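Local atomic coordinates of N5-Carboxyaminoimidazole ribonucleotide synthetase (Staphylococcus aureus subsp. aureus, PDB entry 3ORQ), a protein that catalyses the ATP-dependent carboxylation of 5-aminoimidazole ribonucleotide with bicarbonate to give N5-carboxyaminoimidazole ribonucleotide, a step of purine biosynthesis. Residues Y146-K151 / V163-E168; Q206-P211 / Q301-S306; I191-S196 / A229-T234. One frame throughout, in Å; residues are numbered along the deposited sequence.

Interactions 1 and 3 both touch the same nucleotide, and both belong to the ATP-grasp domain. In interaction 1 a hairpin carries Lys151 to N7 and the alpha-phosphate of ADP; in interaction 3 the strand 191-196 carries Glu194 to the ribose hydroxyls. Their centres lie about 24 Å apart and their nearest atoms about 8 Å, with no direct touch. The centres of interactions 1 and 2 are about 40 Å apart, on opposite sides of the chain's centre. Interaction 2 is tied to interaction 3 by the large antiparallel sheet, in which strands 191-201 and 207-218 are neighbours, and the nearest atoms of these two contacts are about 5 Å apart. Interaction 2 borders the second subunit instead of the nucleotide.

Interaction 1. Residues Y146-K151 / V163-E168; sequences YPFIVK and VLINNE. With ADP (adenosine-5'-diphosphate), chain D.
Phe148 pairs with Ile165 and Val150 with Val163 as antiparallel hydrogen-bonded pairs, while Ile149 faces Leu164 in the non-hydrogen-bonded pair between them, the short strand axes running 156° apart. Ile165 N donates to Phe148 O at 2.8 Å. Ile165 supplies most of the side-chain packing on the face that carries Phe148, Val150 and Val163. Its CB lies over one face of the Phe148 ring, a CH-pi contact 4.1 Å from the centroid, and its CD1 reaches Val150 CG2 at 3.6 Å. Phe148 holds CG between its backbone N and carbonyl carbon (chi1 73°), and its side chain lies beside that of Ile165, pointing the same way. Branched Val150, Val163 and Ile165 suit the extended backbone and pack on helix 171-178, the Phe148 ring on helix 136-143. This is the beta hairpin of the small antiparallel sheet in the ATP-grasp domain; the connection between its strands, with the start of the second, carries Gly156 to Gln162, assigned to ATP binding in a near-identical protein. At the nucleotide end, Lys151 stretches out its chain, and NZ donates to ADP O1A (2.9 Å) and ADP N7 (3.2 Å), with a salt bridge to Glu186; a long cation can thus serve phosphate and base together. Ile149, on the other sheet face, brings CG2 to 4.0 Å from ADP N6 and meets Leu164 CD2 through CB. At the far end, a cis peptide before Pro147, a linkage proline tolerates well, precedes the strand. There the Tyr146 ring carries Asn167 CA over one face, and its OH sits 3.2 Å from Glu168 CB.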
loop_
_atom_site.group_PDB
_atom_site.type_symbol
_atom_site.label_atom_id
_atom_site.label_comp_id
_atom_site.label_asym_id
_atom_site.label_seq_id
_atom_site.Cartn_x
_atom_site.Cartn_y
_atom_site.Cartn_z
ATOM N N TYR A 146 31.258 -30.299 19.964
ATOM C CA TYR A 146 31.247 -28.880 20.327
ATOM C C TYR A 146 31.811 -28.009 19.190
ATOM O O TYR A 146 32.834 -28.365 18.589
ATOM C CB TYR A 146 32.075 -28.640 21.580
ATOM C CG TYR A 146 31.582 -29.351 22.822
ATOM C CD1 TYR A 146 30.298 -29.133 23.319
ATOM C CD2 TYR A 146 32.413 -30.228 23.514
ATOM C CE1 TYR A 146 29.855 -29.787 24.467
ATOM C CE2 TYR A 146 31.977 -30.880 24.649
ATOM C CZ TYR A 146 30.703 -30.657 25.127
ATOM O OH TYR A 146 30.280 -31.314 26.266
ATOM N N PRO A 147 31.149 -26.872 18.884
ATOM C CA PRO A 147 29.900 -26.392 19.488
ATOM C C PRO A 147 28.664 -26.976 18.814
ATOM O O PRO A 147 28.765 -27.531 17.721
ATOM C CB PRO A 147 29.952 -24.871 19.264
ATOM C CG PRO A 147 31.205 -24.601 18.430
ATOM C CD PRO A 147 31.674 -25.911 17.899
ATOM N N PHE A 148 27.522 -26.877 19.498
ATOM C CA PHE A 148 26.208 -27.252 18.957
ATOM C C PHE A 148 25.074 -26.558 19.726
ATOM O O PHE A 148 25.263 -26.056 20.839
ATOM C CB PHE A 148 26.002 -28.777 18.930
ATOM C CG PHE A 148 25.766 -29.395 20.282
ATOM C CD1 PHE A 148 26.841 -29.707 21.123
ATOM C CD2 PHE A 148 24.473 -29.695 20.709
ATOM C CE1 PHE A 148 26.627 -30.279 22.371
ATOM C CE2 PHE A 148 24.247 -30.273 21.962
ATOM C CZ PHE A 148 25.334 -30.567 22.790
ATOM N N ILE A 149 23.894 -26.527 19.117
ATOM C CA ILE A 149 22.784 -25.780 19.693
ATOM C C ILE A 149 21.515 -26.614 19.784
ATOM O O ILE A 149 21.154 -27.293 18.838
ATOM C CB ILE A 149 22.557 -24.438 18.925
ATOM C CG1 ILE A 149 21.337 -23.694 19.464
ATOM C CG2 ILE A 149 22.440 -24.695 17.447
ATOM C CD1 ILE A 149 21.426 -22.180 19.254
ATOM N N VAL A 150 20.862 -26.559 20.939
ATOM C CA VAL A 150 19.589 -27.259 21.185
ATOM C C VAL A 150 18.376 -26.308 21.021
ATOM O O VAL A 150 18.355 -25.236 21.616
ATOM C CB VAL A 150 19.586 -27.875 22.592
ATOM C CG1 VAL A 150 18.379 -28.744 22.784
ATOM C CG2 VAL A 150 20.851 -28.696 22.793
ATOM N N LYS A 151 17.406 -26.695 20.181
ATOM C CA LYS A 151 16.179 -25.912 19.952
ATOM C C LYS A 151 14.944 -26.729 20.308
ATOM O O LYS A 151 14.891 -27.923 20.005
ATOM C CB LYS A 151 16.059 -25.434 18.490
ATOM C CG LYS A 151 17.295 -24.746 17.930
ATOM C CD LYS A 151 17.194 -24.500 16.413
ATOM C CE LYS A 151 18.447 -23.825 15.896
ATOM N NZ LYS A 151 18.410 -23.627 14.404
ATOM N N VAL A 163 19.257 -23.120 23.304
ATOM C CA VAL A 163 20.400 -23.046 24.206
ATOM C C VAL A 163 21.676 -23.382 23.449
ATOM O O VAL A 163 21.825 -24.486 22.917
ATOM C CB VAL A 163 20.275 -24.034 25.367
ATOM C CG1 VAL A 163 21.599 -24.107 26.140
ATOM C CG2 VAL A 163 19.125 -23.646 26.287
ATOM N N LEU A 164 22.599 -22.432 23.406
ATOM C CA LEU A 164 23.852 -22.655 22.713
ATOM C C LEU A 164 24.795 -23.387 23.634
ATOM O O LEU A 164 25.022 -22.959 24.772
ATOM C CB LEU A 164 24.460 -21.330 22.241
ATOM C CG LEU A 164 25.670 -21.319 21.280
ATOM C CD1 LEU A 164 26.949 -21.152 22.053
ATOM C CD2 LEU A 164 25.751 -22.559 20.407
ATOM N N ILE A 165 25.320 -24.508 23.154
ATOM C CA ILE A 165 26.216 -25.335 23.962
ATOM C C ILE A 165 27.644 -25.363 23.425
ATOM O O ILE A 165 27.978 -26.166 22.546
ATOM C CB ILE A 165 25.680 -26.762 24.122
ATOM C CG1 ILE A 165 24.204 -26.713 24.545
ATOM C CG2 ILE A 165 26.548 -27.523 25.119
ATOM C CD1 ILE A 165 23.634 -28.047 24.991
ATOM N N ASN A 166 28.475 -24.471 23.964
ATOM C CA ASN A 166 29.870 -24.344 23.551
ATOM C C ASN A 166 30.781 -25.400 24.185
ATOM O O ASN A 166 31.454 -26.127 23.479
ATOM C CB ASN A 166 30.403 -22.917 23.809
ATOM C CG ASN A 166 30.069 -21.931 22.666
ATOM O OD1 ASN A 166 30.176 -22.261 21.477
ATOM N ND2 ASN A 166 29.673 -20.712 23.034
ATOM N N ASN A 167 30.796 -25.472 25.508
ATOM C CA ASN A 167 31.576 -26.480 26.251
ATOM C C ASN A 167 30.667 -27.250 27.220
ATOM O O ASN A 167 29.474 -26.950 27.310
ATOM C CB ASN A 167 32.760 -25.825 26.978
ATOM C CG ASN A 167 32.349 -24.600 27.786
ATOM O OD1 ASN A 167 32.443 -23.469 27.315
ATOM N ND2 ASN A 167 31.895 -24.824 29.010
ATOM N N GLU A 168 31.207 -28.235 27.942
ATOM C CA GLU A 168 30.371 -29.069 28.827
ATOM C C GLU A 168 29.830 -28.319 30.063
ATOM O O GLU A 168 28.975 -28.833 30.788
ATOM C CB GLU A 168 31.065 -30.393 29.202
ATOM C CG GLU A 168 32.041 -30.329 30.385
ATOM C CD GLU A 168 33.430 -29.807 30.014
ATOM O OE1 GLU A 168 33.587 -29.184 28.929
ATOM O OE2 GLU A 168 34.368 -30.027 30.821
HETATM P PB ADP D . 13.900 -18.873 15.013
HETATM O O1B ADP D . 13.063 -19.911 14.313
HETATM O O2B ADP D . 14.213 -17.589 14.295
HETATM O O3B ADP D . 13.438 -18.657 16.428
HETATM P PA ADP D . 16.345 -19.982 14.072
HETATM O O1A ADP D . 16.516 -21.480 14.135
HETATM O O2A ADP D . 15.928 -19.356 12.766
HETATM O O3A ADP D . 15.348 -19.528 15.263
HETATM O "O5'" ADP D . 17.690 -19.242 14.543
HETATM C "C5'" ADP D . 17.715 -17.854 14.827
HETATM C "C4'" ADP D . 19.134 -17.346 14.641
HETATM O "O4'" ADP D . 20.058 -18.056 15.507
HETATM C "C3'" ADP D . 19.656 -17.541 13.215
HETATM O "O3'" ADP D . 19.328 -16.471 12.321
HETATM C "C2'" ADP D . 21.158 -17.635 13.435
HETATM O "O2'" ADP D . 21.752 -16.351 13.369
HETATM C "C1'" ADP D . 21.312 -18.233 14.829
HETATM N N9 ADP D . 21.513 -19.678 14.586
HETATM C C8 ADP D . 20.537 -20.612 14.593
HETATM N N7 ADP D . 21.020 -21.843 14.293
HETATM C C5 ADP D . 22.355 -21.679 14.109
HETATM C C6 ADP D . 23.485 -22.588 13.784
HETATM N N6 ADP D . 23.241 -23.914 13.594
HETATM N N1 ADP D . 24.714 -22.032 13.666
HETATM C C2 ADP D . 24.935 -20.707 13.842
HETATM N N3 ADP D . 23.957 -19.819 14.141
HETATM C C4 ADP D . 22.675 -20.255 14.286
#

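Interaction 2. Residues Q206-P211 / Q301-S306; sequences QITFFP and QSLPNS
Gln206 and Thr208 make the two direct hydrogen bonds of this contact, each using a side chain against the backbone of residues 301-306. Leu303 N donates to Gln206 OE1 at 2.9 Å, in a nearly straight bond (170° at the hydrogen) that comes from above the amide plane. The Gln206 chain, extended beyond CG (chi2 180°), is long enough to span the gap from its own strand, and its NE2 is held by Asn203 O. Thr208 OG1 donates to Pro304 O at 2.8 Å; proline has no N-H, but its carbonyl remains a good acceptor. One water extends the polar set, accepting from Phe209 N (3.0 Å) and donating to Asn305 O (3.1 Å). The loop after helix 290-298 is thereby fastened to strand 207-218 of the large antiparallel sheet through side chains and solvent, without forming a further strand of it. Van der Waals contacts fill in between the bonds. Leu303 brings CB within 3.5 Å of Thr208 OG1. Thr208 CG2 comes close to Pro304 O, at 3.0 Å, a tight fit for a methyl group. Around them, the Leu303 side chain also packs on Leu296 of the helix, and that of Thr208 touches Ile307. The second subunit adds another layer: Ser302 forms backbone hydrogen bonds with it, and Pro304 packs on Pro334 of that subunit.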
loop_
_atom_site.group_PDB
_atom_site.type_symbol
_atom_site.label_atom_id
_atom_site.label_comp_id
_atom_site.label_asym_id
_atom_site.label_seq_id
_atom_site.Cartn_x
_atom_site.Cartn_y
_atom_site.Cartn_z
ATOM N N GLN A 206 2.753 -22.044 -11.510
ATOM C CA GLN A 206 3.456 -20.789 -11.577
ATOM C C GLN A 206 4.324 -20.517 -10.325
ATOM O O GLN A 206 3.937 -20.858 -9.203
ATOM C CB GLN A 206 2.468 -19.683 -11.695
ATOM C CG GLN A 206 1.748 -19.618 -12.982
ATOM C CD GLN A 206 0.772 -18.434 -12.937
ATOM O OE1 GLN A 206 1.114 -17.321 -13.341
ATOM N NE2 GLN A 206 -0.417 -18.669 -12.390
ATOM N N ILE A 207 5.479 -19.899 -10.533
ATOM C CA ILE A 207 6.390 -19.545 -9.453
ATOM C C ILE A 207 7.154 -18.241 -9.751
ATOM O O ILE A 207 7.447 -17.958 -10.896
ATOM C CB ILE A 207 7.344 -20.702 -9.102
ATOM C CG1 ILE A 207 8.205 -20.326 -7.902
ATOM C CG2 ILE A 207 8.226 -21.098 -10.308
ATOM C CD1 ILE A 207 8.988 -21.523 -7.284
ATOM N N THR A 208 7.444 -17.454 -8.713
ATOM C CA THR A 208 8.150 -16.181 -8.834
ATOM C C THR A 208 9.055 -15.990 -7.633
ATOM O O THR A 208 8.729 -16.394 -6.535
ATOM C CB THR A 208 7.168 -15.001 -8.846
ATOM O OG1 THR A 208 6.010 -15.401 -9.570
ATOM C CG2 THR A 208 7.779 -13.762 -9.560
ATOM N N PHE A 209 10.212 -15.375 -7.870
ATOM C CA PHE A 209 11.215 -15.176 -6.857
ATOM C C PHE A 209 11.467 -13.683 -6.668
ATOM O O PHE A 209 11.704 -12.971 -7.643
ATOM C CB PHE A 209 12.539 -15.850 -7.271
ATOM C CG PHE A 209 12.468 -17.338 -7.370
ATOM C CD1 PHE A 209 12.158 -17.951 -8.581
ATOM C CD2 PHE A 209 12.762 -18.140 -6.257
ATOM C CE1 PHE A 209 12.133 -19.365 -8.694
ATOM C CE2 PHE A 209 12.721 -19.558 -6.348
ATOM C CZ PHE A 209 12.414 -20.160 -7.580
ATOM N N PHE A 210 11.428 -13.229 -5.424
ATOM C CA PHE A 210 11.858 -11.897 -5.067
ATOM C C PHE A 210 13.387 -11.850 -5.032
ATOM O O PHE A 210 14.038 -12.890 -4.984
ATOM C CB PHE A 210 11.260 -11.531 -3.671
ATOM C CG PHE A 210 9.780 -11.220 -3.739
ATOM C CD1 PHE A 210 8.854 -12.252 -3.864
ATOM C CD2 PHE A 210 9.317 -9.891 -3.758
ATOM C CE1 PHE A 210 7.477 -11.964 -3.988
ATOM C CE2 PHE A 210 7.935 -9.600 -3.900
ATOM C CZ PHE A 210 7.025 -10.623 -4.007
ATOM N N PRO A 211 13.970 -10.641 -5.086
ATOM C CA PRO A 211 15.433 -10.500 -4.936
ATOM C C PRO A 211 15.939 -11.136 -3.632
ATOM O O PRO A 211 15.312 -11.005 -2.584
ATOM C CB PRO A 211 15.641 -8.969 -4.872
ATOM C CG PRO A 211 14.219 -8.315 -5.139
ATOM C CD PRO A 211 13.330 -9.416 -5.642
ATOM N N GLN A 301 -4.870 -16.187 -9.438
ATOM C CA GLN A 301 -4.532 -15.325 -10.580
ATOM C C GLN A 301 -3.155 -15.678 -11.136
ATOM O O GLN A 301 -2.382 -16.371 -10.492
ATOM C CB GLN A 301 -4.516 -13.847 -10.167
ATOM C CG GLN A 301 -5.746 -13.353 -9.303
ATOM C CD GLN A 301 -7.005 -13.451 -10.039
ATOM O OE1 GLN A 301 -7.208 -12.758 -11.034
ATOM N NE2 GLN A 301 -7.881 -14.340 -9.593
ATOM N N SER A 302 -2.839 -15.183 -12.316
ATOM C CA SER A 302 -1.457 -15.262 -12.821
ATOM C C SER A 302 -0.520 -14.418 -11.981
ATOM O O SER A 302 -0.939 -13.349 -11.459
ATOM C CB SER A 302 -1.343 -14.829 -14.281
ATOM O OG SER A 302 -2.156 -15.678 -15.079
ATOM N N LEU A 303 0.730 -14.909 -11.845
ATOM C CA LEU A 303 1.759 -14.242 -11.054
ATOM C C LEU A 303 2.666 -13.580 -12.047
ATOM O O LEU A 303 2.805 -14.062 -13.140
ATOM C CB LEU A 303 2.609 -15.265 -10.251
ATOM C CG LEU A 303 1.827 -15.976 -9.137
ATOM C CD1 LEU A 303 2.648 -17.006 -8.381
ATOM C CD2 LEU A 303 1.336 -14.918 -8.169
ATOM N N PRO A 304 3.307 -12.453 -11.673
ATOM C CA PRO A 304 4.297 -11.905 -12.605
ATOM C C PRO A 304 5.441 -12.904 -12.727
ATOM O O PRO A 304 5.741 -13.588 -11.752
ATOM C CB PRO A 304 4.763 -10.657 -11.912
ATOM C CG PRO A 304 4.484 -10.957 -10.406
ATOM C CD PRO A 304 3.182 -11.663 -10.446
ATOM N N ASN A 305 6.067 -12.983 -13.895
ATOM C CA ASN A 305 7.163 -13.915 -14.113
ATOM C C ASN A 305 8.411 -13.518 -13.378
ATOM O O ASN A 305 9.177 -14.382 -12.968
ATOM C CB ASN A 305 7.456 -14.064 -15.615
ATOM C CG ASN A 305 6.306 -14.756 -16.362
ATOM O OD1 ASN A 305 5.920 -14.343 -17.456
ATOM N ND2 ASN A 305 5.725 -15.797 -15.736
ATOM N N SER A 306 8.630 -12.217 -13.206
ATOM C CA SER A 306 9.766 -11.784 -12.403
ATOM C C SER A 306 9.396 -10.618 -11.521
ATOM O O SER A 306 8.396 -9.951 -11.751
ATOM C CB SER A 306 10.986 -11.439 -13.289
ATOM O OG SER A 306 10.751 -10.211 -13.943
HETATM O O HOH W 1 11.203 -15.080 -10.709
#

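Interaction 3. Residues I191-S196 / A229-T234; sequences IKKEVS and ARIDKT. With ADP (adenosine-5'-diphosphate), chain D.
Lys193 meets Ile231 and Arg230 with the outer part of its chain. Its CB starts toward the loop 229-234, and beyond CG the chain bends at chi2, chi3 and chi4 instead of extending. CD passes Ile231 CG2 at 4.1 Å and CE approaches the same methyl at 3.9 Å, the two side chains running antiparallel as they pass; CE also comes near Arg230 CB. At the tip, NZ lies 4.6 Å from Arg230 NE. These like charges would repel, but Glu214 probably eases the conflict, since it forms a salt bridge with Arg230 and a weak, long ion pair with Lys193. A lysine suits this partly exposed place, offering methylenes to isoleucine and an ammonium within weak, long-range reach of Glu214. Deeper in, Val195 CG1 packs on Ala229 CB (4.2 Å) and Ile231 CG2 (4.1 Å), apolar groups that cover buried Val195. Glu194, between Lys193 and Val195 in the strand, points away from the loop: its OE1 accepts from ADP O2' at 2.6 Å and its OE2 from ADP O3' at 2.5 Å. Ile191 CD1 touches the adenine at C2. One face of the strand is thus backed by a loop while the other holds the ribose, in the nucleotide site of an ATP-grasp enzyme.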
loop_
_atom_site.group_PDB
_atom_site.type_symbol
_atom_site.label_atom_id
_atom_site.label_comp_id
_atom_site.label_asym_id
_atom_site.label_seq_id
_atom_site.Cartn_x
_atom_site.Cartn_y
_atom_site.Cartn_z
ATOM N N ILE A 191 29.060 -18.815 10.917
ATOM C CA ILE A 191 28.303 -18.172 9.829
ATOM C C ILE A 191 28.816 -16.771 9.496
ATOM O O ILE A 191 28.965 -15.950 10.396
ATOM C CB ILE A 191 26.847 -18.051 10.227
ATOM C CG1 ILE A 191 26.263 -19.443 10.432
ATOM C CG2 ILE A 191 26.043 -17.229 9.171
ATOM C CD1 ILE A 191 24.796 -19.407 10.785
ATOM N N LYS A 192 29.084 -16.494 8.218
ATOM C CA LYS A 192 29.516 -15.134 7.853
ATOM C C LYS A 192 28.355 -14.251 7.361
ATOM O O LYS A 192 28.342 -13.047 7.603
ATOM C CB LYS A 192 30.691 -15.121 6.865
ATOM C CG LYS A 192 30.385 -15.734 5.534
ATOM C CD LYS A 192 31.597 -15.748 4.598
ATOM C CE LYS A 192 31.448 -14.721 3.488
ATOM N NZ LYS A 192 32.572 -14.806 2.510
ATOM N N LYS A 193 27.390 -14.846 6.673
ATOM C CA LYS A 193 26.199 -14.119 6.246
ATOM C C LYS A 193 24.972 -15.013 6.349
ATOM O O LYS A 193 25.063 -16.225 6.179
ATOM C CB LYS A 193 26.371 -13.638 4.797
ATOM C CG LYS A 193 27.272 -12.422 4.596
ATOM C CD LYS A 193 26.449 -11.219 4.214
ATOM C CE LYS A 193 27.169 -10.352 3.193
ATOM N NZ LYS A 193 28.320 -9.569 3.732
ATOM N N GLU A 194 23.832 -14.403 6.653
ATOM C CA GLU A 194 22.537 -15.057 6.463
ATOM C C GLU A 194 21.738 -14.409 5.352
ATOM O O GLU A 194 21.699 -13.178 5.231
ATOM C CB GLU A 194 21.721 -15.041 7.737
ATOM C CG GLU A 194 22.366 -15.837 8.866
ATOM C CD GLU A 194 21.527 -15.843 10.081
ATOM O OE1 GLU A 194 21.936 -15.222 11.063
ATOM O OE2 GLU A 194 20.435 -16.431 10.053
ATOM N N VAL A 195 21.104 -15.236 4.530
ATOM C CA VAL A 195 20.251 -14.718 3.475
ATOM C C VAL A 195 18.936 -15.458 3.492
ATOM O O VAL A 195 18.812 -16.516 4.132
ATOM C CB VAL A 195 20.879 -14.824 2.037
ATOM C CG1 VAL A 195 22.182 -14.069 1.979
ATOM C CG2 VAL A 195 21.041 -16.281 1.596
ATOM N N SER A 196 17.968 -14.914 2.760
ATOM C CA SER A 196 16.687 -15.598 2.577
ATOM C C SER A 196 16.155 -15.295 1.198
ATOM O O SER A 196 16.553 -14.329 0.551
ATOM C CB SER A 196 15.668 -15.177 3.648
ATOM O OG SER A 196 15.223 -13.842 3.462
ATOM N N ALA A 229 21.087 -8.615 -1.605
ATOM C CA ALA A 229 22.109 -9.264 -0.763
ATOM C C ALA A 229 23.522 -9.069 -1.383
ATOM O O ALA A 229 23.737 -9.310 -2.578
ATOM C CB ALA A 229 21.792 -10.731 -0.587
ATOM N N ARG A 230 24.461 -8.580 -0.578
ATOM C CA ARG A 230 25.833 -8.322 -1.042
ATOM C C ARG A 230 26.707 -9.584 -1.274
ATOM O O ARG A 230 27.908 -9.484 -1.472
ATOM C CB ARG A 230 26.551 -7.347 -0.095
ATOM C CG ARG A 230 25.931 -5.953 -0.076
ATOM C CD ARG A 230 26.370 -5.153 1.133
ATOM N NE ARG A 230 26.094 -5.798 2.420
ATOM C CZ ARG A 230 26.089 -5.150 3.583
ATOM N NH1 ARG A 230 26.325 -3.852 3.595
ATOM N NH2 ARG A 230 25.850 -5.785 4.730
ATOM N N ILE A 231 26.096 -10.760 -1.267
ATOM C CA ILE A 231 26.782 -11.990 -1.620
ATOM C C ILE A 231 25.949 -12.765 -2.662
ATOM O O ILE A 231 24.740 -12.926 -2.521
ATOM C CB ILE A 231 27.065 -12.810 -0.368
ATOM C CG1 ILE A 231 27.560 -14.203 -0.712
ATOM C CG2 ILE A 231 25.843 -12.887 0.532
ATOM C CD1 ILE A 231 28.018 -14.951 0.516
ATOM N N ASP A 232 26.604 -13.236 -3.717
ATOM C CA ASP A 232 25.897 -13.853 -4.827
ATOM C C ASP A 232 25.555 -15.304 -4.540
ATOM O O ASP A 232 26.401 -16.185 -4.690
ATOM C CB ASP A 232 26.737 -13.739 -6.099
ATOM C CG ASP A 232 26.030 -14.306 -7.321
ATOM O OD1 ASP A 232 24.771 -14.222 -7.402
ATOM O OD2 ASP A 232 26.753 -14.827 -8.209
ATOM N N LYS A 233 24.318 -15.558 -4.129
ATOM C CA LYS A 233 23.863 -16.920 -3.848
ATOM C C LYS A 233 22.507 -17.229 -4.482
ATOM O O LYS A 233 21.943 -18.310 -4.265
ATOM C CB LYS A 233 23.825 -17.169 -2.330
ATOM C CG LYS A 233 25.185 -17.440 -1.649
ATOM C CD LYS A 233 25.830 -18.704 -2.247
ATOM C CE LYS A 233 27.116 -19.063 -1.508
ATOM N NZ LYS A 233 27.693 -20.344 -2.021
ATOM N N THR A 234 21.984 -16.288 -5.277
ATOM C CA THR A 234 20.652 -16.430 -5.888
ATOM C C THR A 234 20.465 -17.783 -6.581
ATOM O O THR A 234 19.542 -18.546 -6.251
ATOM C CB THR A 234 20.379 -15.293 -6.896
ATOM O OG1 THR A 234 20.378 -14.052 -6.200
ATOM C CG2 THR A 234 19.070 -15.460 -7.605
HETATM P PB ADP D . 13.900 -18.873 15.013
HETATM O O1B ADP D . 13.063 -19.911 14.313
HETATM O O2B ADP D . 14.213 -17.589 14.295
HETATM O O3B ADP D . 13.438 -18.657 16.428
HETATM P PA ADP D . 16.345 -19.982 14.072
HETATM O O1A ADP D . 16.516 -21.480 14.135
HETATM O O2A ADP D . 15.928 -19.356 12.766
HETATM O O3A ADP D . 15.348 -19.528 15.263
HETATM O "O5'" ADP D . 17.690 -19.242 14.543
HETATM C "C5'" ADP D . 17.715 -17.854 14.827
HETATM C "C4'" ADP D . 19.134 -17.346 14.641
HETATM O "O4'" ADP D . 20.058 -18.056 15.507
HETATM C "C3'" ADP D . 19.656 -17.541 13.215
HETATM O "O3'" ADP D . 19.328 -16.471 12.321
HETATM C "C2'" ADP D . 21.158 -17.635 13.435
HETATM O "O2'" ADP D . 21.752 -16.351 13.369
HETATM C "C1'" ADP D . 21.312 -18.233 14.829
HETATM N N9 ADP D . 21.513 -19.678 14.586
HETATM C C8 ADP D . 20.537 -20.612 14.593
HETATM N N7 ADP D . 21.020 -21.843 14.293
HETATM C C5 ADP D . 22.355 -21.679 14.109
HETATM C C6 ADP D . 23.485 -22.588 13.784
HETATM N N6 ADP D . 23.241 -23.914 13.594
HETATM N N1 ADP D . 24.714 -22.032 13.666
HETATM C C2 ADP D . 24.935 -20.707 13.842
HETATM N N3 ADP D . 23.957 -19.819 14.141
HETATM C C4 ADP D . 22.675 -20.255 14.286
#